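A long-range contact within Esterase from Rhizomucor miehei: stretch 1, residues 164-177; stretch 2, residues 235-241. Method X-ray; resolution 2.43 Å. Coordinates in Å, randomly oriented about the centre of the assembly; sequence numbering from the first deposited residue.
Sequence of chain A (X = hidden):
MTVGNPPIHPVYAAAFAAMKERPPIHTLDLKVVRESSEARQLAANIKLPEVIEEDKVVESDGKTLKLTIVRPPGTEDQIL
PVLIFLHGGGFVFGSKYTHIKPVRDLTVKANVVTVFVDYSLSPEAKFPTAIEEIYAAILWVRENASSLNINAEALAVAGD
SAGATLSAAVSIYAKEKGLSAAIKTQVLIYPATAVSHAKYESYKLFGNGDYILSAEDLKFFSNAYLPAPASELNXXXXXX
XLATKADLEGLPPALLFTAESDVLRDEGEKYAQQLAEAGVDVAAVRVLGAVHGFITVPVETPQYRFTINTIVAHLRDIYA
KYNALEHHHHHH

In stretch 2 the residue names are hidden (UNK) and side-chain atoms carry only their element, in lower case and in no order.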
# COMPACT_ATOMS: atom_id res chain seq x y z
N ALA A 164 9.42 -13.33 -7.09
CA ALA A 164 8.39 -12.51 -7.70
C ALA A 164 8.42 -12.67 -9.23
O ALA A 164 7.38 -12.76 -9.89
CB ALA A 164 8.56 -11.06 -7.31
N THR A 165 9.62 -12.74 -9.78
CA THR A 165 9.78 -13.01 -11.21
C THR A 165 9.16 -14.39 -11.56
O THR A 165 8.38 -14.51 -12.51
CB THR A 165 11.28 -12.92 -11.62
OG1 THR A 165 11.71 -11.54 -11.57
CG2 THR A 165 11.51 -13.43 -13.03
N LEU A 166 9.43 -15.41 -10.75
CA LEU A 166 8.85 -16.74 -10.99
C LEU A 166 7.31 -16.76 -10.85
O LEU A 166 6.63 -17.44 -11.63
CB LEU A 166 9.46 -17.77 -10.05
CG LEU A 166 10.91 -18.15 -10.35
CD1 LEU A 166 11.52 -18.97 -9.19
CD2 LEU A 166 11.07 -18.89 -11.71
N SER A 167 6.76 -16.05 -9.87
CA SER A 167 5.30 -15.97 -9.75
C SER A 167 4.67 -15.43 -11.03
O SER A 167 3.65 -15.94 -11.51
CB SER A 167 4.88 -15.07 -8.58
OG SER A 167 5.32 -15.58 -7.34
N ALA A 168 5.29 -14.40 -11.59
CA ALA A 168 4.74 -13.77 -12.79
C ALA A 168 4.86 -14.65 -14.04
O ALA A 168 3.92 -14.73 -14.84
CB ALA A 168 5.41 -12.43 -13.01
N ALA A 169 6.01 -15.29 -14.23
CA ALA A 169 6.20 -16.18 -15.39
C ALA A 169 5.35 -17.47 -15.35
O ALA A 169 4.78 -17.89 -16.37
CB ALA A 169 7.68 -16.53 -15.54
N VAL A 170 5.25 -18.11 -14.19
CA VAL A 170 4.45 -19.33 -14.13
C VAL A 170 2.97 -18.99 -14.30
O VAL A 170 2.17 -19.86 -14.63
CB VAL A 170 4.66 -20.16 -12.81
CG1 VAL A 170 3.85 -19.59 -11.66
CG2 VAL A 170 4.30 -21.64 -13.02
N SER A 171 2.58 -17.73 -14.07
CA SER A 171 1.20 -17.36 -14.37
C SER A 171 0.95 -17.36 -15.89
O SER A 171 -0.13 -17.74 -16.36
CB SER A 171 0.82 -15.99 -13.78
OG SER A 171 0.93 -15.97 -12.36
N ILE A 172 1.96 -16.97 -16.66
CA ILE A 172 1.84 -16.95 -18.12
C ILE A 172 1.96 -18.36 -18.68
O ILE A 172 1.16 -18.79 -19.52
CB ILE A 172 2.91 -16.04 -18.77
CG1 ILE A 172 2.72 -14.58 -18.31
CG2 ILE A 172 2.86 -16.15 -20.30
CD1 ILE A 172 3.83 -13.62 -18.78
N TYR A 173 2.96 -19.10 -18.18
CA TYR A 173 3.17 -20.50 -18.56
C TYR A 173 1.92 -21.36 -18.37
O TYR A 173 1.52 -22.09 -19.28
CB TYR A 173 4.34 -21.06 -17.75
CG TYR A 173 4.77 -22.46 -18.09
CD1 TYR A 173 4.22 -23.56 -17.44
CD2 TYR A 173 5.75 -22.70 -19.05
CE1 TYR A 173 4.62 -24.85 -17.74
CE2 TYR A 173 6.16 -23.99 -19.36
CZ TYR A 173 5.59 -25.05 -18.69
OH TYR A 173 5.98 -26.34 -18.97
N ALA A 174 1.26 -21.24 -17.21
CA ALA A 174 0.08 -22.06 -16.91
C ALA A 174 -1.05 -21.76 -17.89
O ALA A 174 -1.83 -22.65 -18.25
CB ALA A 174 -0.38 -21.83 -15.47
N LYS A 175 -1.17 -20.50 -18.28
CA LYS A 175 -2.17 -20.09 -19.25
C LYS A 175 -1.93 -20.70 -20.64
O LYS A 175 -2.88 -21.06 -21.34
CB LYS A 175 -2.23 -18.56 -19.36
CG LYS A 175 -3.30 -18.05 -20.31
CD LYS A 175 -3.17 -16.55 -20.52
CE LYS A 175 -2.02 -16.23 -21.47
NZ LYS A 175 -2.08 -14.84 -22.00
N GLU A 176 -0.66 -20.79 -21.03
CA GLU A 176 -0.28 -21.31 -22.35
C GLU A 176 -0.47 -22.84 -22.43
O GLU A 176 -0.48 -23.41 -23.53
CB GLU A 176 1.17 -20.93 -22.69
CG GLU A 176 1.42 -19.43 -22.79
CD GLU A 176 2.82 -19.07 -23.26
OE1 GLU A 176 3.77 -19.87 -23.08
OE2 GLU A 176 2.99 -17.94 -23.78
N LYS A 177 -0.62 -23.46 -21.27
CA LYS A 177 -0.83 -24.91 -21.14
C LYS A 177 -2.31 -25.30 -21.04
O LYS A 177 -2.64 -26.48 -20.95
CB LYS A 177 -0.10 -25.45 -19.90
CG LYS A 177 1.40 -25.56 -20.06
CD LYS A 177 1.76 -26.89 -20.72
CE LYS A 177 3.27 -27.09 -20.77
NZ LYS A 177 3.63 -28.41 -21.37
N UNK A 235 13.07 -14.23 -24.88
CA UNK A 235 11.98 -15.05 -24.31
C UNK A 235 11.33 -14.33 -23.11
O UNK A 235 12.00 -14.13 -22.09
o UNK A 235 10.32 -17.11 -23.34
c UNK A 235 12.56 -16.41 -23.89
c UNK A 235 11.49 -17.47 -23.62
o UNK A 235 11.83 -18.68 -23.69
N UNK A 236 10.04 -13.99 -23.22
CA UNK A 236 9.36 -13.21 -22.17
C UNK A 236 9.29 -13.94 -20.82
O UNK A 236 9.23 -13.29 -19.77
c UNK A 236 7.94 -12.79 -22.58
c UNK A 236 6.83 -14.74 -23.71
c UNK A 236 5.89 -15.92 -23.51
c UNK A 236 6.85 -13.84 -22.50
n UNK A 236 6.01 -16.85 -24.66
N UNK A 237 9.30 -15.27 -20.84
CA UNK A 237 9.28 -16.02 -19.59
C UNK A 237 10.60 -15.85 -18.84
O UNK A 237 10.66 -16.00 -17.62
c UNK A 237 6.47 -17.41 -19.62
c UNK A 237 7.57 -19.37 -20.76
c UNK A 237 7.65 -17.87 -20.49
c UNK A 237 9.00 -17.50 -19.85
N UNK A 238 11.65 -15.50 -19.58
CA UNK A 238 12.94 -15.19 -18.96
C UNK A 238 12.99 -13.72 -18.55
O UNK A 238 13.34 -13.39 -17.41
c UNK A 238 14.08 -15.49 -19.91
N UNK A 239 12.63 -12.85 -19.48
CA UNK A 239 12.64 -11.42 -19.22
C UNK A 239 11.25 -10.85 -19.52
O UNK A 239 10.94 -10.49 -20.67
c UNK A 239 13.74 -10.69 -20.06
o UNK A 239 13.58 -10.99 -21.45
c UNK A 239 15.15 -11.11 -19.60
N UNK A 240 10.44 -10.78 -18.46
CA UNK A 240 9.05 -10.34 -18.47
C UNK A 240 8.77 -9.04 -19.26
O UNK A 240 7.69 -8.85 -19.80
c UNK A 240 8.91 -11.73 -15.04
c UNK A 240 7.37 -12.38 -16.91
c UNK A 240 7.96 -11.23 -16.12
c UNK A 240 8.57 -10.14 -17.02
N UNK A 241 9.75 -8.15 -19.32
CA UNK A 241 9.59 -6.89 -20.03
C UNK A 241 9.20 -7.07 -21.51
O UNK A 241 8.58 -6.19 -22.10
c UNK A 241 10.91 -4.75 -20.54
o UNK A 241 13.21 -5.17 -20.90
c UNK A 241 12.34 -4.28 -20.70
o UNK A 241 12.59 -3.06 -20.60
c UNK A 241 10.89 -6.09 -19.91

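Position 235 carries two side-chain carbons, the second bearing two oxygens, which is a short carboxylate. None of these atoms reaches the helix of stretch 1. One oxygen instead turns back along its own chain and accepts a hydrogen bond from the backbone nitrogen of position 237. The residue is Asp 235. Its OD1 lies 3.3 Å from the N of position 237. Asp 235 O accepts a hydrogen bond from the N of position 238 at 2.9 Å, and Asp 235 O also accepts one from the N of position 239 at 3.0 Å, so that the residue holds the following turn together from both its backbone and its side chain.

At position 236 four carbons run in an unbranched row and end in nitrogen. The CA-to-CB bond points toward the helix, the terminal nitrogen arrives near the carboxylate of Glu 176, and the last carbon passes Ile 172. This is Lys 236. Its NZ lies 3.3 Å from Glu 176 OE2, a salt bridge whose hydrogen bond is weak. On the way there, Lys 236 CE passes 4.4 Å from Ile 172 CG2, so the aliphatic part of the chain also grazes the apolar face of the helix.

Position 237 has four carbons, forked at the second, with no heteroatom. The second carbon bears both terminal methyls, and these reach Ala 169, Ile 172 and Tyr 173. A fork at that point identifies Leu 237, with chi1 in m and chi2 in t. Although CA-to-CB points sideways, the end of the side chain comes nearer to the helix: Leu 237 CD2 lies 3.9 Å from Ile 172 CG2 and 4.3 Å from Ala 169 CB, while Leu 237 CD1 meets the edge of the Tyr 173 ring, 4.2 Å from its CD2.

A single carbon at position 238 points away from stretch 1 and makes no contact with it; this is Ala 238. Position 239 has one carbon carrying an oxygen and a second carbon, a beta-branched hydroxyl side chain that also points away. It is Thr 239, with chi1 in p.

Position 240 again shows four carbons forked at the second, now with CA-to-CB toward the helix. The methyls touch Thr 165, Ala 168, Ala 169 and Ile 172. This is Leu 240, whose chi2 of -21° lies between wells. Leu 240 CD2 sits 3.7 Å from Thr 165 CG2 and 4.1 Å from Ala 168 CB, and Leu 240 CD1 lies 4.2 Å from Ile 172 CD1.

At position 241 three carbons end in two oxygens, all out of reach of stretch 1. The residue is Glu 241, and both its carboxylate oxygens are hydrogen-bonded elsewhere in the structure.

The contact therefore rests on two leucines packed against one face of a helix. Small side chains on that face permit a close approach: the CA atoms of Ala 169 and Leu 237 are 5.2 Å apart, and Ala 169 CB lies 3.7 Å from Leu 237 O. Ile 172 touches both leucines, and the salt bridge adds a polar contact at exposed Glu 176.

Stretch 2, residues 235-241: DKLATLE
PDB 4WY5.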